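Local coordinates for protein malate dehydrogenase (Entamoeba histolytica, PDB 3I0P) that binds NAD and probably catalyses the reversible NAD-dependent oxidation of malate to oxaloacetate as a two-chain assembly, at residues F17-L22 with M34-L39; G26-N31 with T71-I76; G66-T71 with N90-V95; C84-N89 with V116-S121; L133-G138 with G169-E174. One frame throughout, in Å; residues are numbered along the deposited sequence.

Interaction 1 (F17-L22 with M34-L39); sequences FMYQVL and MVRDTL
This is a buried helix-helix contact near the N terminus, an antiparallel helical hairpin in which helix 11-24 lies against helix 29-45. The two short segments run at 148° to one another, their axes 9.1 Å apart at closest approach, and the backbones come nearest at Tyr19 and Arg36. Apolar atoms do most of the work on one flank. Met18 is bent at its second and third torsions, so its chain hooks over and its methyl CE reaches Leu39 CB at 3.8 Å, while also lying against the carbonyl O of Arg36. One turn further along, Leu22 sends its CD1 branch to Val35, touching the CG1 methyl at 3.8 Å; the two side chains cross obliquely. The other flank is formed by Arg36. Its CG sits in the crowded position between the backbone N and the carbonyl carbon (chi1 78°), and a second bend at chi2 brings the guanidinium obliquely across the base of Tyr19, with Arg36 NH1 3.3 Å from Tyr19 CB. Guanidinium and phenol ring are turned 53° apart. Asp37 helps orient the guanidinium: its OD1 lies in the guanidinium plane and takes the Arg36 NE-H in a 2.9 Å salt bridge, met from above the carboxylate plane. Tyr19 itself leads its hydroxyl away to Glu29. The Leu39 side chain is about 9 Å from the bound NAD. Around this pair, Phe55 of helix 55-64 covers Met18 and Leu39, His94 of helix 93-111 packs on Val35 and Leu39, and helix 346-359 closes over Phe17 and Val21.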
# COMPACT_ATOMS: atom_id res chain seq x y z
N PHE A 17 0.23 -4.30 35.44
CA PHE A 17 0.58 -5.71 35.64
C PHE A 17 1.63 -6.14 34.64
O PHE A 17 2.60 -6.80 34.99
CB PHE A 17 -0.66 -6.59 35.48
CG PHE A 17 -0.38 -8.06 35.54
CD1 PHE A 17 -0.10 -8.68 36.76
CD2 PHE A 17 -0.38 -8.83 34.38
CE1 PHE A 17 0.17 -10.06 36.82
CE2 PHE A 17 -0.11 -10.21 34.43
CZ PHE A 17 0.16 -10.82 35.65
N MET A 18 1.43 -5.72 33.40
CA MET A 18 2.31 -6.06 32.30
C MET A 18 3.71 -5.50 32.59
O MET A 18 4.71 -6.18 32.40
CB MET A 18 1.73 -5.48 31.01
CG MET A 18 1.69 -6.46 29.87
SD MET A 18 0.23 -6.42 28.81
CE MET A 18 -0.07 -4.66 28.58
N TYR A 19 3.75 -4.28 33.09
CA TYR A 19 4.98 -3.59 33.40
C TYR A 19 5.72 -4.21 34.59
O TYR A 19 6.95 -4.30 34.58
CB TYR A 19 4.65 -2.11 33.63
CG TYR A 19 5.72 -1.26 34.27
CD1 TYR A 19 6.84 -0.84 33.54
CD2 TYR A 19 5.58 -0.82 35.58
CE1 TYR A 19 7.81 -0.02 34.14
CE2 TYR A 19 6.54 -0.00 36.18
CZ TYR A 19 7.65 0.39 35.45
OH TYR A 19 8.59 1.20 36.05
N GLN A 20 4.98 -4.66 35.60
CA GLN A 20 5.60 -5.31 36.75
C GLN A 20 6.17 -6.68 36.38
O GLN A 20 7.29 -7.02 36.77
CB GLN A 20 4.66 -5.42 37.95
CG GLN A 20 4.15 -4.09 38.53
CD GLN A 20 5.25 -3.15 39.03
OE1 GLN A 20 6.28 -3.58 39.58
NE2 GLN A 20 5.03 -1.85 38.86
N VAL A 21 5.42 -7.46 35.61
CA VAL A 21 5.89 -8.78 35.20
C VAL A 21 7.13 -8.69 34.30
O VAL A 21 8.03 -9.55 34.36
CB VAL A 21 4.77 -9.63 34.55
CG1 VAL A 21 5.29 -11.00 34.14
CG2 VAL A 21 3.60 -9.78 35.50
N LEU A 22 7.19 -7.65 33.47
CA LEU A 22 8.33 -7.44 32.59
C LEU A 22 9.59 -7.04 33.36
O LEU A 22 10.69 -7.41 32.99
CB LEU A 22 8.01 -6.40 31.51
CG LEU A 22 7.14 -6.85 30.33
CD1 LEU A 22 6.49 -5.65 29.64
CD2 LEU A 22 7.96 -7.67 29.35
N MET A 34 8.14 0.77 27.14
CA MET A 34 7.91 0.81 25.70
C MET A 34 7.02 -0.36 25.27
O MET A 34 6.06 -0.16 24.54
CB MET A 34 9.23 0.83 24.92
CG MET A 34 10.01 2.13 25.03
SD MET A 34 11.52 2.10 24.03
CE MET A 34 12.15 3.77 24.23
N VAL A 35 7.34 -1.55 25.76
CA VAL A 35 6.63 -2.79 25.43
C VAL A 35 5.20 -2.82 25.95
O VAL A 35 4.28 -3.21 25.22
CB VAL A 35 7.40 -4.02 25.95
CG1 VAL A 35 6.56 -5.31 25.87
CG2 VAL A 35 8.70 -4.17 25.18
N ARG A 36 5.00 -2.42 27.20
CA ARG A 36 3.66 -2.45 27.76
C ARG A 36 2.77 -1.39 27.12
O ARG A 36 1.58 -1.62 26.94
CB ARG A 36 3.69 -2.36 29.29
CG ARG A 36 3.93 -0.99 29.87
CD ARG A 36 2.62 -0.25 30.13
NE ARG A 36 2.90 1.13 30.52
CZ ARG A 36 3.08 1.52 31.77
NH1 ARG A 36 3.01 0.65 32.76
NH2 ARG A 36 3.33 2.79 32.04
N ASP A 37 3.36 -0.24 26.76
CA ASP A 37 2.61 0.82 26.06
C ASP A 37 2.05 0.32 24.73
O ASP A 37 0.88 0.55 24.42
CB ASP A 37 3.47 2.06 25.81
CG ASP A 37 3.59 2.97 27.02
OD1 ASP A 37 2.96 2.70 28.07
OD2 ASP A 37 4.31 3.98 26.90
N THR A 38 2.87 -0.38 23.95
CA THR A 38 2.41 -0.84 22.65
C THR A 38 1.58 -2.10 22.77
O THR A 38 0.74 -2.36 21.91
CB THR A 38 3.53 -1.01 21.58
OG1 THR A 38 3.64 -2.37 21.20
CG2 THR A 38 4.88 -0.50 22.04
N LEU A 39 1.78 -2.87 23.84
CA LEU A 39 0.88 -3.99 24.10
C LEU A 39 -0.49 -3.50 24.55
O LEU A 39 -1.50 -3.89 23.95
CB LEU A 39 1.48 -5.00 25.09
CG LEU A 39 2.67 -5.77 24.53
CD1 LEU A 39 3.09 -6.90 25.44
CD2 LEU A 39 2.34 -6.30 23.13

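Interaction 2 (G26-N31 with T71-I76); sequences GSDEEN and TAKPSI
Lys73 brings its ammonium to the start of helix 29-45, where NZ meets Glu30 OE1 in a salt bridge of 3.0 Å and Asp28 OD2 in a long one of 3.7 Å. The lysine chain bends at chi2 and then runs straight, crossing both acidic side chains at about a right angle, and its CE passes beside Asn31 OD1. The amide of Asn31 works at its other end: ND2 gives a hydrogen bond to Ala72 O at 2.9 Å, which approaches in the amide plane although the donor stands above the carbonyl plane. The same ND2 also bonds to Pro70 O, so one NH2 group holds two carbonyls of the incoming loop. On the loop side, Thr71 sets its CG2 methyl against Gly26 O and Asp28 N. Behind this shell, Asp28 is the N-cap of the helix: its CG is anti to the backbone N (chi1 164°), which lets OD2 receive Asn31 N at 2.9 Å through the anti lone pair. Gly26, with positive phi, ends the preceding helix in a Schellman motif, setting the corner from which Asp28 starts. Asp28 OD2 thus combines capping with a distant ion pair, and the lysine charge probably helps keep both carboxylates ionised beside the helix N terminus.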
# COMPACT_ATOMS: atom_id res chain seq x y z
N GLY A 26 13.28 -9.46 34.27
CA GLY A 26 14.59 -8.88 34.01
C GLY A 26 14.71 -7.89 32.87
O GLY A 26 15.83 -7.64 32.40
N SER A 27 13.59 -7.32 32.42
CA SER A 27 13.63 -6.23 31.43
C SER A 27 14.26 -4.96 31.98
O SER A 27 14.10 -4.62 33.15
CB SER A 27 12.23 -5.90 30.92
OG SER A 27 11.61 -7.06 30.39
N ASP A 28 14.98 -4.25 31.12
CA ASP A 28 15.36 -2.88 31.38
C ASP A 28 14.06 -2.10 31.64
O ASP A 28 13.05 -2.34 30.97
CB ASP A 28 16.11 -2.30 30.19
CG ASP A 28 16.20 -0.78 30.23
OD1 ASP A 28 17.28 -0.26 30.57
OD2 ASP A 28 15.19 -0.11 29.94
N GLU A 29 14.09 -1.18 32.60
CA GLU A 29 12.88 -0.48 33.01
C GLU A 29 12.21 0.30 31.87
O GLU A 29 10.99 0.22 31.68
CB GLU A 29 13.13 0.41 34.23
CG GLU A 29 11.86 0.93 34.86
CD GLU A 29 11.37 2.24 34.28
OE1 GLU A 29 12.15 2.92 33.56
OE2 GLU A 29 10.22 2.61 34.55
N GLU A 30 13.00 1.06 31.11
CA GLU A 30 12.45 1.79 29.97
C GLU A 30 11.87 0.82 28.93
O GLU A 30 10.78 1.07 28.40
CB GLU A 30 13.48 2.73 29.35
CG GLU A 30 12.88 3.74 28.37
CD GLU A 30 13.93 4.59 27.65
OE1 GLU A 30 15.15 4.34 27.83
OE2 GLU A 30 13.52 5.51 26.90
N ASN A 31 12.58 -0.28 28.67
CA ASN A 31 12.07 -1.35 27.80
C ASN A 31 10.70 -1.86 28.24
O ASN A 31 9.81 -2.03 27.41
CB ASN A 31 13.06 -2.51 27.70
CG ASN A 31 14.25 -2.21 26.78
OD1 ASN A 31 14.44 -1.08 26.31
ND2 ASN A 31 15.07 -3.24 26.54
N THR A 71 16.83 -6.72 28.03
CA THR A 71 17.61 -5.51 28.39
C THR A 71 18.29 -4.88 27.19
O THR A 71 18.99 -3.88 27.32
CB THR A 71 18.69 -5.78 29.49
OG1 THR A 71 19.60 -6.79 29.05
CG2 THR A 71 18.07 -6.19 30.81
N ALA A 72 18.06 -5.46 26.02
CA ALA A 72 18.73 -5.04 24.79
C ALA A 72 18.19 -3.73 24.25
O ALA A 72 17.01 -3.42 24.41
CB ALA A 72 18.63 -6.12 23.74
N LYS A 73 19.07 -2.98 23.60
CA LYS A 73 18.69 -1.76 22.90
C LYS A 73 19.26 -1.87 21.48
O LYS A 73 20.22 -2.61 21.27
CB LYS A 73 19.26 -0.53 23.62
CG LYS A 73 18.88 -0.42 25.09
CD LYS A 73 17.64 0.45 25.32
CE LYS A 73 17.43 0.69 26.82
NZ LYS A 73 16.47 1.80 27.07
N PRO A 74 18.65 -1.16 20.50
CA PRO A 74 19.17 -1.22 19.13
C PRO A 74 20.54 -0.55 18.97
O PRO A 74 20.88 0.32 19.78
CB PRO A 74 18.11 -0.46 18.33
CG PRO A 74 17.52 0.48 19.32
CD PRO A 74 17.44 -0.34 20.58
N SER A 75 21.29 -0.95 17.95
CA SER A 75 22.59 -0.33 17.64
C SER A 75 22.55 0.31 16.26
O SER A 75 22.07 -0.29 15.30
CB SER A 75 23.71 -1.36 17.66
OG SER A 75 23.86 -1.96 18.94
N ILE A 76 23.08 1.53 16.16
CA ILE A 76 23.19 2.22 14.89
C ILE A 76 24.28 1.55 14.04
O ILE A 76 25.45 1.52 14.43
CB ILE A 76 23.47 3.74 15.09
CG1 ILE A 76 22.26 4.42 15.74
CG2 ILE A 76 23.79 4.42 13.78
CD1 ILE A 76 22.57 5.70 16.50

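Interaction 3 (G66-T71 with N90-V95); sequences GMINPT and NGFGHV
Two loop corners meet here: the Schellman motif and Asx turn that lead from helix 55-64 toward strand 75-79, and the entry to helix 93-111 within the beta-alpha-beta unit of strands 83-87 and 113-121. Gly66, at positive phi, is the C-prime residue that ends the first helix. Just beyond it, Asn90 ND2 donates to Met67 O at 3.0 Å; Asn90 CG is anti to its own backbone N (chi1 -176°), which carries the amide across, and Asn90 OD1 is taken by Lys279. The backbone bond Asn69 N to Asn90 O, 2.9 Å and nearly straight at 177°, clips the two loops together. Asn69 also uses OD1 to receive Thr71 N, an Asx turn that folds the chain around Pro70. Hydrophobic cover comes from Phe92, the N-cap residue of helix 93-111. Ile68 lays its CG2 methyl over one ring face in a CH-pi contact, 3.9 Å from the centroid, displaced somewhat to the rim, while Pro70 meets the CE2 and CZ corner, with CB 3.9 Å from CE2. Ser27 and Ile63 add to the packing on Phe92. A water bridges the two backbones, donating to Asn69 O at 3.0 Å and accepting from Phe92 N at 3.2 Å.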
# COMPACT_ATOMS: atom_id res chain seq x y z
N GLY A 66 14.72 -17.70 26.18
CA GLY A 66 15.87 -16.94 25.65
C GLY A 66 15.72 -16.35 24.25
O GLY A 66 16.71 -15.93 23.65
N MET A 67 14.49 -16.31 23.75
CA MET A 67 14.18 -15.84 22.39
C MET A 67 14.17 -14.31 22.24
O MET A 67 14.21 -13.79 21.12
CB MET A 67 12.84 -16.41 21.93
CG MET A 67 12.78 -17.91 21.98
SD MET A 67 11.14 -18.56 21.60
CE MET A 67 11.02 -18.32 19.83
N ILE A 68 14.11 -13.61 23.36
CA ILE A 68 14.15 -12.16 23.37
C ILE A 68 15.19 -11.80 24.41
O ILE A 68 15.26 -12.44 25.45
CB ILE A 68 12.76 -11.57 23.76
CG1 ILE A 68 11.69 -11.97 22.75
CG2 ILE A 68 12.81 -10.06 23.87
CD1 ILE A 68 10.26 -11.85 23.28
N ASN A 69 15.99 -10.78 24.12
CA ASN A 69 16.85 -10.17 25.12
C ASN A 69 16.17 -8.93 25.70
O ASN A 69 16.11 -7.88 25.05
CB ASN A 69 18.22 -9.82 24.52
CG ASN A 69 19.17 -9.16 25.52
OD1 ASN A 69 18.81 -8.85 26.66
ND2 ASN A 69 20.40 -8.93 25.08
N PRO A 70 15.65 -9.04 26.94
CA PRO A 70 14.79 -7.97 27.47
C PRO A 70 15.50 -6.70 27.94
O PRO A 70 14.83 -5.69 28.23
CB PRO A 70 14.06 -8.66 28.63
CG PRO A 70 15.03 -9.69 29.11
CD PRO A 70 15.79 -10.16 27.88
N THR A 71 16.83 -6.72 28.03
CA THR A 71 17.61 -5.51 28.39
C THR A 71 18.29 -4.88 27.19
O THR A 71 18.99 -3.88 27.32
CB THR A 71 18.69 -5.78 29.49
OG1 THR A 71 19.60 -6.79 29.05
CG2 THR A 71 18.07 -6.19 30.81
N ASN A 90 18.39 -8.55 19.01
CA ASN A 90 17.42 -9.55 19.48
C ASN A 90 16.51 -9.02 20.60
O ASN A 90 15.96 -9.79 21.38
CB ASN A 90 18.12 -10.89 19.84
CG ASN A 90 17.13 -11.99 20.24
OD1 ASN A 90 17.32 -12.65 21.25
ND2 ASN A 90 16.08 -12.18 19.46
N GLY A 91 16.33 -7.70 20.64
CA GLY A 91 15.42 -7.09 21.62
C GLY A 91 13.95 -7.19 21.24
O GLY A 91 13.58 -7.84 20.25
N PHE A 92 13.11 -6.54 22.03
CA PHE A 92 11.68 -6.43 21.74
C PHE A 92 11.46 -5.58 20.50
O PHE A 92 12.03 -4.49 20.37
CB PHE A 92 10.97 -5.68 22.85
CG PHE A 92 10.96 -6.38 24.17
CD1 PHE A 92 10.11 -7.46 24.40
CD2 PHE A 92 11.74 -5.89 25.23
CE1 PHE A 92 10.06 -8.07 25.65
CE2 PHE A 92 11.69 -6.49 26.47
CZ PHE A 92 10.86 -7.58 26.69
N GLY A 93 10.59 -6.05 19.61
CA GLY A 93 10.23 -5.26 18.44
C GLY A 93 9.70 -3.90 18.84
O GLY A 93 9.93 -2.92 18.14
N HIS A 94 8.98 -3.86 19.96
CA HIS A 94 8.37 -2.63 20.48
C HIS A 94 9.43 -1.65 20.89
O HIS A 94 9.27 -0.44 20.72
CB HIS A 94 7.47 -2.93 21.67
CG HIS A 94 6.86 -4.29 21.63
ND1 HIS A 94 7.53 -5.42 22.07
CD2 HIS A 94 5.65 -4.72 21.19
CE1 HIS A 94 6.75 -6.47 21.91
NE2 HIS A 94 5.61 -6.08 21.38
N VAL A 95 10.54 -2.17 21.43
CA VAL A 95 11.68 -1.34 21.79
C VAL A 95 12.33 -0.79 20.52
O VAL A 95 12.51 0.42 20.40
CB VAL A 95 12.69 -2.12 22.68
CG1 VAL A 95 14.01 -1.36 22.82
CG2 VAL A 95 12.08 -2.39 24.05
O HOH W 1 14.96 -5.24 24.27

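Interaction 4 (C84-N89 with V116-S121); sequences CVLDGN and VVVRNS
The flat groups gather at the C-terminal ends of two parallel strands, where the Asp87 carboxylate and the Asn120 amide are tilted 40° apart. Asn120 ND2 donates to Asp87 OD1 at 2.9 Å, OD1 lying in the amide plane and using its syn lone pair; the same oxygen weakly accepts Asn89 N. The Arg119 guanidinium stands obliquely to Asp87 and Val85, its NE 4.2 Å from Asp87 OD1, beyond a salt bridge, and NH1 goes to Ser262 O. Strands 84-87 and 116-119 form the parallel ladder that carries these groups. Cys84 O receives Val117 N, Val117 O receives Leu86 N and Leu86 O receives Arg119 N; Gly88 N continues the series to Arg119 O, its CA packed against Asn120 O. Strand 113-121 turns a corner there in a G1 beta bulge, Asn120 and Ser121 both facing one residue of strand 282-290. On one face Leu86 CD1 wedges against Val116 CG1 at 3.6 Å; on the other, Val85 CG2 meets Val117 CG2 at 3.8 Å, where Phe294 of the second subunit packs over both valines. Helix 93-111, the crossover of this beta-alpha-beta unit, covers the Cys84 and Val116 face, while strands 75-79 and 282-290 extend the sheet on either side.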
# COMPACT_ATOMS: atom_id res chain seq x y z
N CYS A 84 18.53 5.64 8.61
CA CYS A 84 19.30 4.87 9.56
C CYS A 84 19.04 3.36 9.44
O CYS A 84 17.93 2.94 9.12
CB CYS A 84 19.03 5.34 11.00
SG CYS A 84 20.17 4.64 12.21
N VAL A 85 20.09 2.56 9.67
CA VAL A 85 19.94 1.11 9.84
C VAL A 85 20.23 0.76 11.29
O VAL A 85 21.24 1.17 11.85
CB VAL A 85 20.91 0.30 8.93
CG1 VAL A 85 20.80 -1.21 9.24
CG2 VAL A 85 20.64 0.57 7.47
N LEU A 86 19.33 -0.02 11.88
CA LEU A 86 19.50 -0.48 13.24
C LEU A 86 19.60 -2.00 13.30
O LEU A 86 18.89 -2.70 12.59
CB LEU A 86 18.36 0.00 14.14
CG LEU A 86 18.06 1.50 14.30
CD1 LEU A 86 16.72 1.68 15.02
CD2 LEU A 86 19.16 2.25 15.03
N ASP A 87 20.51 -2.48 14.14
CA ASP A 87 20.55 -3.88 14.53
C ASP A 87 19.78 -3.98 15.83
O ASP A 87 20.11 -3.31 16.82
CB ASP A 87 22.00 -4.30 14.73
CG ASP A 87 22.16 -5.76 15.09
OD1 ASP A 87 21.18 -6.53 15.01
OD2 ASP A 87 23.29 -6.15 15.47
N GLY A 88 18.74 -4.80 15.84
CA GLY A 88 17.83 -4.90 16.98
C GLY A 88 18.38 -5.62 18.19
O GLY A 88 17.77 -5.58 19.27
N ASN A 89 19.52 -6.29 18.01
CA ASN A 89 20.23 -6.99 19.08
C ASN A 89 19.35 -8.01 19.78
O ASN A 89 19.51 -8.30 20.97
CB ASN A 89 20.81 -6.00 20.09
CG ASN A 89 21.97 -5.22 19.53
OD1 ASN A 89 22.83 -5.78 18.86
ND2 ASN A 89 22.00 -3.92 19.80
N VAL A 116 13.87 4.80 9.03
CA VAL A 116 14.73 3.96 9.83
C VAL A 116 14.32 2.53 9.60
O VAL A 116 13.13 2.22 9.65
CB VAL A 116 14.64 4.32 11.32
CG1 VAL A 116 15.35 3.29 12.16
CG2 VAL A 116 15.26 5.70 11.54
N VAL A 117 15.29 1.67 9.30
CA VAL A 117 15.02 0.24 9.14
C VAL A 117 15.70 -0.59 10.23
O VAL A 117 16.70 -0.16 10.82
CB VAL A 117 15.38 -0.28 7.71
CG1 VAL A 117 14.50 0.40 6.67
CG2 VAL A 117 16.86 -0.07 7.39
N VAL A 118 15.15 -1.77 10.50
CA VAL A 118 15.64 -2.60 11.59
C VAL A 118 15.85 -4.03 11.11
O VAL A 118 15.00 -4.57 10.39
CB VAL A 118 14.66 -2.62 12.80
CG1 VAL A 118 15.21 -3.46 13.92
CG2 VAL A 118 14.37 -1.20 13.29
N ARG A 119 16.99 -4.62 11.49
CA ARG A 119 17.22 -6.07 11.38
C ARG A 119 17.41 -6.71 12.77
O ARG A 119 17.63 -6.01 13.77
CB ARG A 119 18.43 -6.37 10.49
CG ARG A 119 19.79 -6.12 11.14
CD ARG A 119 20.93 -6.91 10.48
NE ARG A 119 22.23 -6.41 10.94
CZ ARG A 119 22.99 -5.54 10.28
NH1 ARG A 119 22.64 -5.06 9.09
NH2 ARG A 119 24.14 -5.14 10.82
N ASN A 120 17.33 -8.05 12.82
CA ASN A 120 17.60 -8.81 14.05
C ASN A 120 16.73 -8.30 15.21
O ASN A 120 17.22 -7.98 16.30
CB ASN A 120 19.12 -8.81 14.34
CG ASN A 120 19.50 -9.58 15.63
OD1 ASN A 120 18.92 -10.61 15.98
ND2 ASN A 120 20.51 -9.06 16.33
N SER A 121 15.43 -8.22 14.94
CA SER A 121 14.44 -7.79 15.92
C SER A 121 13.42 -8.91 16.14
O SER A 121 13.54 -10.00 15.57
CB SER A 121 13.74 -6.52 15.43
OG SER A 121 12.91 -5.97 16.44

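Interaction 5 (L133-G138 with G169-E174); sequences LAAQEG and GIPSDE
Apolar contact joins the C-terminal end of helix 127-136 to the end of strand 166-170, and its centre is one small methyl group. Ala135 directs CB toward the strand, where it rests on backbone: Pro171 N at 4.0 Å, Gly169 C at 4.1 Å. Gly169 itself carries no side chain, and lies about 9 Å from the bound NAD. The ring of Pro171 is the second apolar element. Its CG lies 3.8 Å from Ala135 O and 3.9 Å from Gly138 C, so the ring packs against the last turn of the helix, and its CD comes within 4.3 Å of Ala135 CB. Phe300 of helix 297-312 also packs on Pro171, and Ile256 of the second subunit on Ile170. Among the backbone hydrogen bonds, a Schellman motif closes the helix end: Gly138, at positive phi, is its C-prime residue and gives its N-H to Ala135 O at 3.2 Å. Further on, an ST turn at Ser172, whose OG receives Glu174 N, leads the chain away. Since a methyl, a glycine and a proline ring make the join, it depends on close fit and shape rather than on charge or polar bonds between the two segments.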
# COMPACT_ATOMS: atom_id res chain seq x y z
N LEU A 133 2.48 7.13 16.53
CA LEU A 133 3.53 8.00 17.05
C LEU A 133 3.83 9.13 16.07
O LEU A 133 4.01 10.27 16.48
CB LEU A 133 4.81 7.20 17.34
CG LEU A 133 4.82 6.19 18.49
CD1 LEU A 133 6.16 5.43 18.47
CD2 LEU A 133 4.57 6.83 19.86
N ALA A 134 3.88 8.80 14.78
CA ALA A 134 4.17 9.78 13.75
C ALA A 134 3.05 10.81 13.59
O ALA A 134 3.32 12.00 13.49
CB ALA A 134 4.46 9.08 12.43
N ALA A 135 1.80 10.34 13.59
CA ALA A 135 0.64 11.23 13.46
C ALA A 135 0.50 12.23 14.63
O ALA A 135 0.06 13.38 14.43
CB ALA A 135 -0.62 10.43 13.28
N GLN A 136 0.89 11.81 15.83
CA GLN A 136 0.85 12.68 17.01
C GLN A 136 1.83 13.85 16.90
O GLN A 136 1.57 14.91 17.46
CB GLN A 136 1.16 11.89 18.28
CG GLN A 136 0.04 11.03 18.78
CD GLN A 136 0.55 9.94 19.73
OE1 GLN A 136 1.53 10.14 20.46
NE2 GLN A 136 -0.12 8.77 19.71
N GLU A 137 2.95 13.64 16.20
CA GLU A 137 3.96 14.67 15.95
C GLU A 137 3.73 15.44 14.64
O GLU A 137 4.64 16.14 14.18
CB GLU A 137 5.37 14.05 15.90
CG GLU A 137 5.86 13.40 17.19
CD GLU A 137 5.68 14.30 18.39
OE1 GLU A 137 6.15 15.47 18.33
OE2 GLU A 137 5.05 13.85 19.37
N GLY A 138 2.55 15.32 14.05
CA GLY A 138 2.25 16.03 12.80
C GLY A 138 2.95 15.50 11.56
O GLY A 138 3.12 16.21 10.57
N GLY A 169 -0.33 6.10 9.36
CA GLY A 169 -0.93 7.07 10.29
C GLY A 169 -0.88 8.48 9.72
O GLY A 169 0.19 8.95 9.32
N ILE A 170 -2.02 9.15 9.66
CA ILE A 170 -2.10 10.48 9.06
C ILE A 170 -2.85 11.43 9.99
O ILE A 170 -3.97 11.13 10.42
CB ILE A 170 -2.78 10.43 7.66
CG1 ILE A 170 -1.91 9.66 6.66
CG2 ILE A 170 -3.11 11.85 7.17
CD1 ILE A 170 -2.62 9.20 5.43
N PRO A 171 -2.24 12.60 10.30
CA PRO A 171 -2.91 13.59 11.15
C PRO A 171 -4.30 13.97 10.62
O PRO A 171 -4.51 14.05 9.40
CB PRO A 171 -1.95 14.78 11.11
CG PRO A 171 -0.63 14.19 10.83
CD PRO A 171 -0.88 13.03 9.92
N SER A 172 -5.22 14.19 11.55
CA SER A 172 -6.62 14.46 11.22
C SER A 172 -7.12 15.61 12.10
O SER A 172 -6.50 15.91 13.13
CB SER A 172 -7.45 13.21 11.49
OG SER A 172 -8.81 13.39 11.16
N ASP A 173 -8.22 16.27 11.70
CA ASP A 173 -8.77 17.33 12.54
C ASP A 173 -9.89 16.79 13.41
O ASP A 173 -10.58 17.53 14.10
CB ASP A 173 -9.22 18.56 11.73
CG ASP A 173 -10.54 18.36 10.99
OD1 ASP A 173 -11.00 17.21 10.82
OD2 ASP A 173 -11.12 19.38 10.54
N GLU A 174 -10.07 15.47 13.34
CA GLU A 174 -11.03 14.77 14.16
C GLU A 174 -10.39 14.35 15.49
O GLU A 174 -9.23 14.68 15.75
CB GLU A 174 -11.57 13.58 13.39
CG GLU A 174 -12.06 13.94 12.01
CD GLU A 174 -12.71 12.78 11.31
OE1 GLU A 174 -12.01 11.78 11.02
OE2 GLU A 174 -13.93 12.88 11.02

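From the N terminus, interaction 1 comes first, closing the short hairpin of helices 11-24 and 29-45. Interaction 2 crosses it, because 26-31 lies between the two segments of interaction 1, and ties the start of helix 29-45 to the approach to strand 75-79. Interaction 3 crosses interaction 2, shares Thr71 with it and links the loop after helix 55-64 to the start of helix 93-111. Interaction 4 crosses interaction 3 and closes the beta-alpha-beta unit around that helix. Interactions 1 to 4 connect the N-terminal helices to one edge of the mixed sheet. Interaction 5 follows in series, its centre at least 24 Å from the other four, joining helix 127-136 to strand 166-170 of the same sheet.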